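Oxidase (Sinorhizobium meliloti, PDB 4FFU) is a MaoC-like, NodN-related protein of hot-dog fold that is provisionally assigned a monoamine oxidase activity, although its true reaction remains unproven. Local coordinates at residues F63-H66 and E70-K73; M86-G91 and Y106-L111; C148-Q153 and V157-D162. One frame throughout, in Å; residues are numbered along the deposited sequence.

Contact 1 of 3, residues F63-H66 and E70-K73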
loop_
_atom_site.group_PDB
_atom_site.type_symbol
_atom_site.label_atom_id
_atom_site.label_comp_id
_atom_site.label_asym_id
_atom_site.label_seq_id
_atom_site.Cartn_x
_atom_site.Cartn_y
_atom_site.Cartn_z
ATOM N N PHE I 63 -8.399 -11.979 -10.274
ATOM C CA PHE I 63 -8.862 -13.317 -10.698
ATOM C C PHE I 63 -8.678 -14.324 -9.587
ATOM O O PHE I 63 -7.657 -14.283 -8.889
ATOM C CB PHE I 63 -8.122 -13.778 -11.935
ATOM C CG PHE I 63 -8.661 -13.189 -13.198
ATOM C CD1 PHE I 63 -10.038 -13.030 -13.368
ATOM C CD2 PHE I 63 -7.799 -12.781 -14.217
ATOM C CE1 PHE I 63 -10.541 -12.490 -14.539
ATOM C CE2 PHE I 63 -8.297 -12.233 -15.390
ATOM C CZ PHE I 63 -9.669 -12.092 -15.548
ATOM N N PRO I 64 -9.654 -15.248 -9.432
ATOM C CA PRO I 64 -9.637 -16.181 -8.302
ATOM C C PRO I 64 -8.448 -17.149 -8.284
ATOM O O PRO I 64 -8.049 -17.593 -7.196
ATOM C CB PRO I 64 -10.986 -16.905 -8.410
ATOM C CG PRO I 64 -11.408 -16.718 -9.819
ATOM C CD PRO I 64 -10.902 -15.349 -10.203
ATOM N N HIS I 65 -7.836 -17.423 -9.439
ATOM C CA HIS I 65 -6.561 -18.157 -9.512
ATOM C C HIS I 65 -5.474 -17.513 -8.665
ATOM O O HIS I 65 -4.546 -18.171 -8.194
ATOM C CB HIS I 65 -6.072 -18.209 -10.957
ATOM C CG HIS I 65 -7.069 -18.794 -11.904
ATOM N ND1 HIS I 65 -8.175 -18.098 -12.345
ATOM C CD2 HIS I 65 -7.118 -20.002 -12.507
ATOM C CE1 HIS I 65 -8.871 -18.863 -13.169
ATOM N NE2 HIS I 65 -8.254 -20.025 -13.280
ATOM N N HIS I 66 -5.559 -16.188 -8.508
ATOM C CA HIS I 66 -4.582 -15.486 -7.670
ATOM C C HIS I 66 -5.110 -15.187 -6.270
ATOM O O HIS I 66 -4.335 -15.103 -5.314
ATOM C CB HIS I 66 -4.176 -14.142 -8.296
ATOM C CG HIS I 66 -3.891 -14.218 -9.764
ATOM N ND1 HIS I 66 -2.879 -14.997 -10.294
ATOM C CD2 HIS I 66 -4.497 -13.610 -10.818
ATOM C CE1 HIS I 66 -2.886 -14.881 -11.612
ATOM N NE2 HIS I 66 -3.844 -14.030 -11.953
ATOM N N GLU I 70 -9.796 -21.054 -1.857
ATOM C CA GLU I 70 -10.720 -22.186 -1.974
ATOM C C GLU I 70 -10.840 -22.665 -3.426
ATOM O O GLU I 70 -10.696 -23.844 -3.703
ATOM C CB GLU I 70 -12.102 -21.835 -1.408
ATOM C CG GLU I 70 -12.123 -21.508 0.087
ATOM C CD GLU I 70 -11.770 -22.689 0.996
ATOM O OE1 GLU I 70 -11.883 -23.860 0.589
ATOM O OE2 GLU I 70 -11.370 -22.444 2.150
ATOM N N PHE I 71 -11.043 -21.727 -4.344
ATOM C CA PHE I 71 -11.123 -22.044 -5.761
ATOM C C PHE I 71 -9.812 -22.658 -6.215
ATOM O O PHE I 71 -9.797 -23.608 -7.014
ATOM C CB PHE I 71 -11.409 -20.774 -6.564
ATOM C CG PHE I 71 -11.186 -20.932 -8.045
ATOM C CD1 PHE I 71 -12.113 -21.617 -8.836
ATOM C CD2 PHE I 71 -10.049 -20.426 -8.640
ATOM C CE1 PHE I 71 -11.896 -21.769 -10.208
ATOM C CE2 PHE I 71 -9.828 -20.578 -10.003
ATOM C CZ PHE I 71 -10.756 -21.251 -10.787
ATOM N N ALA I 72 -8.697 -22.120 -5.706
ATOM C CA ALA I 72 -7.388 -22.600 -6.136
ATOM C C ALA I 72 -7.118 -24.074 -5.783
ATOM O O ALA I 72 -6.281 -24.727 -6.430
ATOM C CB ALA I 72 -6.300 -21.688 -5.587
ATOM N N LYS I 73 -7.813 -24.600 -4.769
ATOM C CA LYS I 73 -7.732 -26.056 -4.445
ATOM C C LYS I 73 -8.180 -26.925 -5.625
ATOM O O LYS I 73 -7.761 -28.077 -5.749
ATOM C CB LYS I 73 -8.550 -26.409 -3.196
ATOM C CG LYS I 73 -8.013 -25.852 -1.889
ATOM C CD LYS I 73 -9.055 -25.926 -0.785
ATOM C CE LYS I 73 -8.580 -25.287 0.513
ATOM N NZ LYS I 73 -9.577 -25.516 1.605
#
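Aromatic packing between His65 and Phe71 shows how two short helical turns can be joined through a single ring. Phe71 turns its edge to the face of His65, with the planes 79° apart and the ring centroids of Phe71 and His65 separated by 4.9 Å. Its CE2 atom stands 3.6 Å above the His65 ring plane, over the centre, so all five imidazole atoms lie at nearly the same range. The neighbouring CZ leans toward the NE2-CE1 side of the imidazole, 3.7 Å from His65 NE2. His65 was modelled in two conformations, and this T-shaped geometry describes one of them.

Apolar packing comes from the proline. Pro64 lies over one face of the Phe71 ring, its CG set toward the rim, while Pro64 CB approaches Phe71 CD2 to 3.7 Å. Phe71 reaches this place because its CG is anti to the backbone N (chi1 166°), which throws the ring across to helix 64-67. In the MaoC-like hot-dog domain, these turns belong to the connection between helix 49-59 and helix 84-93, far from the centre of the chain. Ile99 and Glu26 of a second subunit pack on His65 and Phe71 respectively, so the contact also lies at an interface.

The polar interactions are mostly local to the turns and to the chain beside them. Phe63 occupies the N-cap position of the first, and its O accepts a bond from His66 N at 2.9 Å. Asp68 OD1, on the link between the segments, receives the amide of Phe71. Farther out, Lys73 NZ forms a salt bridge with Glu70 OE1 at 3.0 Å, the ammonium meeting the oxygen from above the carboxylate plane, 37° out of it.

Contact 2 of 3, residues M86-G91 and Y106-L111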
loop_
_atom_site.group_PDB
_atom_site.type_symbol
_atom_site.label_atom_id
_atom_site.label_comp_id
_atom_site.label_asym_id
_atom_site.label_seq_id
_atom_site.Cartn_x
_atom_site.Cartn_y
_atom_site.Cartn_z
HETATM N N MSE I 86 3.351 -9.827 -12.084
HETATM C CA MSE I 86 4.056 -9.650 -10.777
HETATM C C MSE I 86 5.442 -10.275 -10.829
HETATM O O MSE I 86 6.442 -9.683 -10.383
HETATM C CB MSE I 86 3.313 -10.339 -9.611
HETATM C CG MSE I 86 3.935 -9.864 -8.300
HETATM SE SE MSE I 86 3.567 -11.246 -6.929
HETATM C CE MSE I 86 1.690 -11.699 -7.318
ATOM N N ILE I 87 5.525 -11.479 -11.377
ATOM C CA ILE I 87 6.850 -12.139 -11.435
ATOM C C ILE I 87 7.770 -11.330 -12.341
ATOM O O ILE I 87 8.944 -11.145 -12.060
ATOM C CB ILE I 87 6.704 -13.612 -11.822
ATOM C CG1 ILE I 87 5.788 -14.302 -10.780
ATOM C CG2 ILE I 87 8.050 -14.330 -11.846
ATOM C CD1 ILE I 87 6.180 -14.053 -9.310
ATOM N N PHE I 88 7.203 -10.799 -13.407
ATOM C CA PHE I 88 7.949 -9.918 -14.304
ATOM C C PHE I 88 8.392 -8.628 -13.607
ATOM O O PHE I 88 9.574 -8.300 -13.647
ATOM C CB PHE I 88 7.131 -9.615 -15.557
ATOM C CG PHE I 88 7.877 -8.807 -16.591
ATOM C CD1 PHE I 88 9.089 -9.251 -17.107
ATOM C CD2 PHE I 88 7.330 -7.610 -17.082
ATOM C CE1 PHE I 88 9.793 -8.516 -18.067
ATOM C CE2 PHE I 88 8.027 -6.868 -18.049
ATOM C CZ PHE I 88 9.251 -7.314 -18.534
ATOM N N SER I 89 7.441 -7.889 -13.007
ATOM C CA SER I 89 7.749 -6.605 -12.365
ATOM C C SER I 89 8.724 -6.732 -11.207
ATOM O O SER I 89 9.639 -5.922 -11.072
ATOM C CB SER I 89 6.468 -5.906 -11.897
ATOM O OG SER I 89 5.597 -5.686 -12.996
ATOM N N ILE I 90 8.506 -7.733 -10.354
ATOM C CA ILE I 90 9.428 -7.947 -9.238
ATOM C C ILE I 90 10.753 -8.479 -9.736
ATOM O O ILE I 90 11.826 -8.050 -9.259
ATOM C CB ILE I 90 8.817 -8.827 -8.119
ATOM C CG1 ILE I 90 7.637 -8.076 -7.473
ATOM C CG2 ILE I 90 9.845 -9.153 -7.026
ATOM C CD1 ILE I 90 6.960 -8.883 -6.378
ATOM N N GLY I 91 10.707 -9.415 -10.679
ATOM C CA GLY I 91 11.971 -9.973 -11.200
ATOM C C GLY I 91 12.878 -8.885 -11.770
ATOM O O GLY I 91 14.074 -8.894 -11.521
ATOM N N TYR I 106 14.269 0.004 -24.032
ATOM C CA TYR I 106 13.550 0.071 -25.283
ATOM C C TYR I 106 12.350 -0.887 -25.240
ATOM O O TYR I 106 11.273 -0.572 -25.748
ATOM C CB TYR I 106 14.513 -0.298 -26.425
ATOM C CG TYR I 106 13.886 -0.410 -27.779
ATOM C CD1 TYR I 106 13.670 0.723 -28.579
ATOM C CD2 TYR I 106 13.519 -1.645 -28.274
ATOM C CE1 TYR I 106 13.102 0.599 -29.840
ATOM C CE2 TYR I 106 12.957 -1.778 -29.527
ATOM C CZ TYR I 106 12.746 -0.663 -30.296
ATOM O OH TYR I 106 12.181 -0.856 -31.529
ATOM N N GLY I 107 12.541 -2.037 -24.604
ATOM C CA GLY I 107 11.474 -3.040 -24.469
ATOM C C GLY I 107 12.056 -4.394 -24.151
ATOM O O GLY I 107 13.225 -4.490 -23.753
ATOM N N TYR I 108 11.248 -5.436 -24.320
ATOM C CA TYR I 108 11.670 -6.809 -24.021
ATOM C C TYR I 108 11.215 -7.714 -25.156
ATOM O O TYR I 108 10.133 -7.505 -25.728
ATOM C CB TYR I 108 11.038 -7.327 -22.729
ATOM C CG TYR I 108 11.562 -6.681 -21.459
ATOM C CD1 TYR I 108 11.122 -5.424 -21.072
ATOM C CD2 TYR I 108 12.483 -7.357 -20.638
ATOM C CE1 TYR I 108 11.604 -4.817 -19.914
ATOM C CE2 TYR I 108 12.956 -6.770 -19.476
ATOM C CZ TYR I 108 12.511 -5.508 -19.121
ATOM O OH TYR I 108 12.985 -4.904 -17.983
ATOM N N ASP I 109 12.034 -8.708 -25.466
ATOM C CA ASP I 109 11.656 -9.771 -26.400
ATOM C C ASP I 109 11.526 -11.083 -25.643
ATOM O O ASP I 109 12.166 -11.270 -24.595
ATOM C CB ASP I 109 12.721 -9.930 -27.494
ATOM C CG ASP I 109 12.588 -8.922 -28.621
ATOM O OD1 ASP I 109 11.551 -8.237 -28.761
ATOM O OD2 ASP I 109 13.554 -8.836 -29.412
ATOM N N ARG I 110 10.690 -11.983 -26.162
ATOM C CA ARG I 110 10.626 -13.370 -25.670
ATOM C C ARG I 110 10.411 -13.487 -24.164
ATOM O O ARG I 110 11.107 -14.227 -23.478
ATOM C CB ARG I 110 11.869 -14.167 -26.120
ATOM C CG ARG I 110 11.768 -14.557 -27.580
ATOM C CD ARG I 110 13.092 -15.031 -28.178
ATOM N NE ARG I 110 13.290 -14.245 -29.395
ATOM C CZ ARG I 110 13.985 -13.106 -29.436
ATOM N NH1 ARG I 110 14.083 -12.421 -30.571
ATOM N NH2 ARG I 110 14.601 -12.658 -28.344
ATOM N N LEU I 111 9.456 -12.711 -23.645
ATOM C CA LEU I 111 9.037 -12.862 -22.248
ATOM C C LEU I 111 8.273 -14.197 -22.145
ATOM O O LEU I 111 7.264 -14.388 -22.840
ATOM C CB LEU I 111 8.135 -11.672 -21.834
ATOM C CG LEU I 111 7.401 -11.762 -20.484
ATOM C CD1 LEU I 111 8.315 -12.189 -19.339
ATOM C CD2 LEU I 111 6.672 -10.442 -20.165
#
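Phe88, Tyr108 and Leu111 illustrate how one helix residue can seat itself in a bend of a strand. The Phe88 ring points its far edge into the face of Tyr108: CZ stands 3.5 Å above the tyrosine plane and over its centre, with Phe88 CZ to Tyr108 CD1 at 3.7 Å. At 79° between planes and 4.8 Å between the centroids of Phe88 and Tyr108, this is a T-shaped stack, the two side chains approaching from opposite directions. Phe88 extends this far because its CG is anti to the backbone N (chi1 -175°).

Leu111 comes to the same ring from another side. Its CD2 sits over the centre of one Phe88 face in a CH-pi contact, 4.0 Å from the Phe88 centroid and 7° off the normal, while its CD1 lies 3.8 Å from Phe88 CD1 nearer the rim. The ring is thus held at its edge by an aromatic face and over its own face by a methyl group, both buried.

Helix 84-93 is the central helix around which the sheet of a hot-dog fold wraps, and strand 103-113 is the sheet strand it meets here. The chain turns a corner at Asp109, which lets Tyr108 and Leu111 both aim at Phe88; just before it, Tyr106 and Gly107 form a classic bulge opposite Ile164. With an alanine in place of Tyr108, the edge of Phe88 would probably be left without its aromatic partner and the ring freer to turn. Tyr108 also stacks on His163 and packs against Phe113 of a second subunit, whose strand continues the sheet beside Gly107, Tyr108 and Leu111.

Contact 3 of 3, residues C148-Q153 and V157-D162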
loop_
_atom_site.group_PDB
_atom_site.type_symbol
_atom_site.label_atom_id
_atom_site.label_comp_id
_atom_site.label_asym_id
_atom_site.label_seq_id
_atom_site.Cartn_x
_atom_site.Cartn_y
_atom_site.Cartn_z
ATOM N N CYS I 148 17.358 -11.855 -18.975
ATOM C CA CYS I 148 16.965 -11.871 -17.570
ATOM C C CYS I 148 16.321 -13.215 -17.278
ATOM O O CYS I 148 15.404 -13.621 -17.976
ATOM C CB CYS I 148 15.986 -10.738 -17.251
ATOM S SG CYS I 148 16.718 -9.096 -17.509
ATOM N N GLU I 149 16.808 -13.897 -16.249
ATOM C CA GLU I 149 16.231 -15.146 -15.829
ATOM C C GLU I 149 15.905 -15.065 -14.361
ATOM O O GLU I 149 16.819 -14.905 -13.531
ATOM C CB GLU I 149 17.209 -16.295 -16.047
ATOM C CG GLU I 149 17.545 -16.547 -17.496
ATOM C CD GLU I 149 18.659 -17.552 -17.618
ATOM O OE1 GLU I 149 19.826 -17.155 -17.441
ATOM O OE2 GLU I 149 18.365 -18.738 -17.871
ATOM N N VAL I 150 14.617 -15.203 -14.051
ATOM C CA VAL I 150 14.135 -15.233 -12.672
ATOM C C VAL I 150 14.117 -16.695 -12.223
ATOM O O VAL I 150 13.523 -17.547 -12.883
ATOM C CB VAL I 150 12.710 -14.634 -12.558
ATOM C CG1 VAL I 150 12.321 -14.542 -11.097
ATOM C CG2 VAL I 150 12.658 -13.255 -13.231
ATOM N N ILE I 151 14.775 -16.969 -11.105
ATOM C CA ILE I 151 14.954 -18.342 -10.632
ATOM C C ILE I 151 14.398 -18.485 -9.234
ATOM O O ILE I 151 14.471 -17.568 -8.426
ATOM C CB ILE I 151 16.432 -18.825 -10.678
ATOM C CG1 ILE I 151 17.367 -17.886 -9.897
ATOM C CG2 ILE I 151 16.896 -18.993 -12.120
ATOM C CD1 ILE I 151 18.775 -18.433 -9.694
ATOM N N ASN I 152 13.777 -19.630 -8.957
ATOM C CA ASN I 152 13.239 -19.842 -7.610
ATOM C C ASN I 152 14.233 -20.526 -6.679
ATOM O O ASN I 152 15.409 -20.668 -7.019
ATOM C CB ASN I 152 11.898 -20.600 -7.642
ATOM C CG ASN I 152 12.045 -22.020 -8.176
ATOM O OD1 ASN I 152 13.132 -22.589 -8.147
ATOM N ND2 ASN I 152 10.947 -22.591 -8.658
ATOM N N GLN I 153 13.751 -20.920 -5.503
ATOM C CA GLN I 153 14.605 -21.435 -4.434
ATOM C C GLN I 153 15.123 -22.833 -4.751
ATOM O O GLN I 153 16.017 -23.348 -4.052
ATOM C CB GLN I 153 13.864 -21.407 -3.083
ATOM C CG GLN I 153 12.725 -22.417 -2.909
ATOM C CD GLN I 153 11.382 -21.926 -3.414
ATOM O OE1 GLN I 153 11.290 -20.929 -4.136
ATOM N NE2 GLN I 153 10.315 -22.642 -3.031
ATOM N N VAL I 157 14.273 -21.983 -13.417
ATOM C CA VAL I 157 13.826 -20.756 -14.106
ATOM C C VAL I 157 12.307 -20.679 -14.034
ATOM O O VAL I 157 11.615 -21.623 -14.432
ATOM C CB VAL I 157 14.273 -20.716 -15.585
ATOM C CG1 VAL I 157 13.771 -19.435 -16.263
ATOM C CG2 VAL I 157 15.785 -20.743 -15.673
ATOM N N VAL I 158 11.765 -19.566 -13.532
ATOM C CA VAL I 158 10.301 -19.398 -13.518
ATOM C C VAL I 158 9.840 -18.387 -14.580
ATOM O O VAL I 158 8.677 -18.437 -15.023
ATOM C CB VAL I 158 9.764 -19.010 -12.121
ATOM C CG1 VAL I 158 10.192 -20.082 -11.115
ATOM C CG2 VAL I 158 10.292 -17.636 -11.696
ATOM N N LEU I 159 10.749 -17.489 -14.973
ATOM C CA LEU I 159 10.472 -16.501 -16.011
ATOM C C LEU I 159 11.778 -16.118 -16.731
ATOM O O LEU I 159 12.858 -16.044 -16.121
ATOM C CB LEU I 159 9.826 -15.254 -15.340
ATOM C CG LEU I 159 9.387 -14.119 -16.261
ATOM C CD1 LEU I 159 8.175 -13.402 -15.626
ATOM C CD2 LEU I 159 10.528 -13.133 -16.540
ATOM N N ALA I 160 11.679 -15.855 -18.025
ATOM C CA ALA I 160 12.830 -15.387 -18.788
ATOM C C ALA I 160 12.367 -14.301 -19.727
ATOM O O ALA I 160 11.213 -14.294 -20.131
ATOM C CB ALA I 160 13.440 -16.537 -19.582
ATOM N N ALA I 161 13.265 -13.380 -20.054
ATOM C CA ALA I 161 12.962 -12.311 -21.005
ATOM C C ALA I 161 14.269 -11.707 -21.470
ATOM O O ALA I 161 15.225 -11.667 -20.702
ATOM C CB ALA I 161 12.122 -11.233 -20.348
ATOM N N ASP I 162 14.282 -11.196 -22.699
ATOM C CA ASP I 162 15.436 -10.470 -23.235
ATOM C C ASP I 162 15.193 -8.974 -23.179
ATOM O O ASP I 162 14.314 -8.453 -23.879
ATOM C CB ASP I 162 15.700 -10.891 -24.686
ATOM C CG ASP I 162 16.140 -12.339 -24.806
ATOM O OD1 ASP I 162 16.647 -12.893 -23.813
ATOM O OD2 ASP I 162 15.937 -12.927 -25.900
#
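Val150 carries CG1 opposite its amide nitrogen (chi1 -174°) and so divides its two methyls between two partners: CG1 lies 3.7 Å from Val158 CG2, and CG2 lies 3.9 Å from Leu159 CD2. That one residue should face two in succession is the signature of a classic beta bulge, in which Val158 and Leu159 share the place opposite Val150. The carbonyl records the same shift. Val150 O accepts a firm bond from Val158 N at 2.8 Å and a weak one from Leu159 N at 3.5 Å, so two successive amides converge on one oxygen. Val150 N donates to Leu159 O at 2.8 Å and closes the bulge.

Beyond it the hairpin is regular and antiparallel, its strand axes at 153°. Cys148 N donates to Ala161 O at 2.8 Å with an almost straight N-H...O angle of 170°. Cys148 O receives Ala161 N in return and takes a CA-H...O contact from Ala160 CA at 3.2 Å. At the turn end, Asn152 lays ND2 3.6 Å from Val158 CG1, while its amide is tied to Arg154 N and Glu156. Glu149, on the face of Ala160 and Val157, forms a salt bridge with Arg126.

The other face, bearing Cys148, Val150, Leu159 and Ala161, turns toward the fold's interior. Leu159 packs on Ile87 and Phe88 of helix 84-93, Val150 rests on Ile123 and Thr125 of strand 122-134, and Ala161 touches Tyr108 and Leu111 of strand 103-113, which leaves the hairpin between two further strands of the sheet.

Overall arrangement
The three contacts follow one another along the chain, each closing before the next opens. Contacts 2 and 3 lie in the core of the hot-dog domain: their centres are about 10 Å apart, and they meet where strands 103-113 and 157-168 run side by side. There Arg110 NH2 and Asp162 OD2 form a salt bridge of 2.8 Å, and Asp109 N probably hydrogen-bonds Asp162 O at 2.8 Å. Contact 1 stands apart, its centre about 24 Å from either of the others, and joins two small helices ahead of the central helix 84-93. Contacts 1 and 2 both touch the second subunit, so the outlying turns and the core alike take part in the assembly.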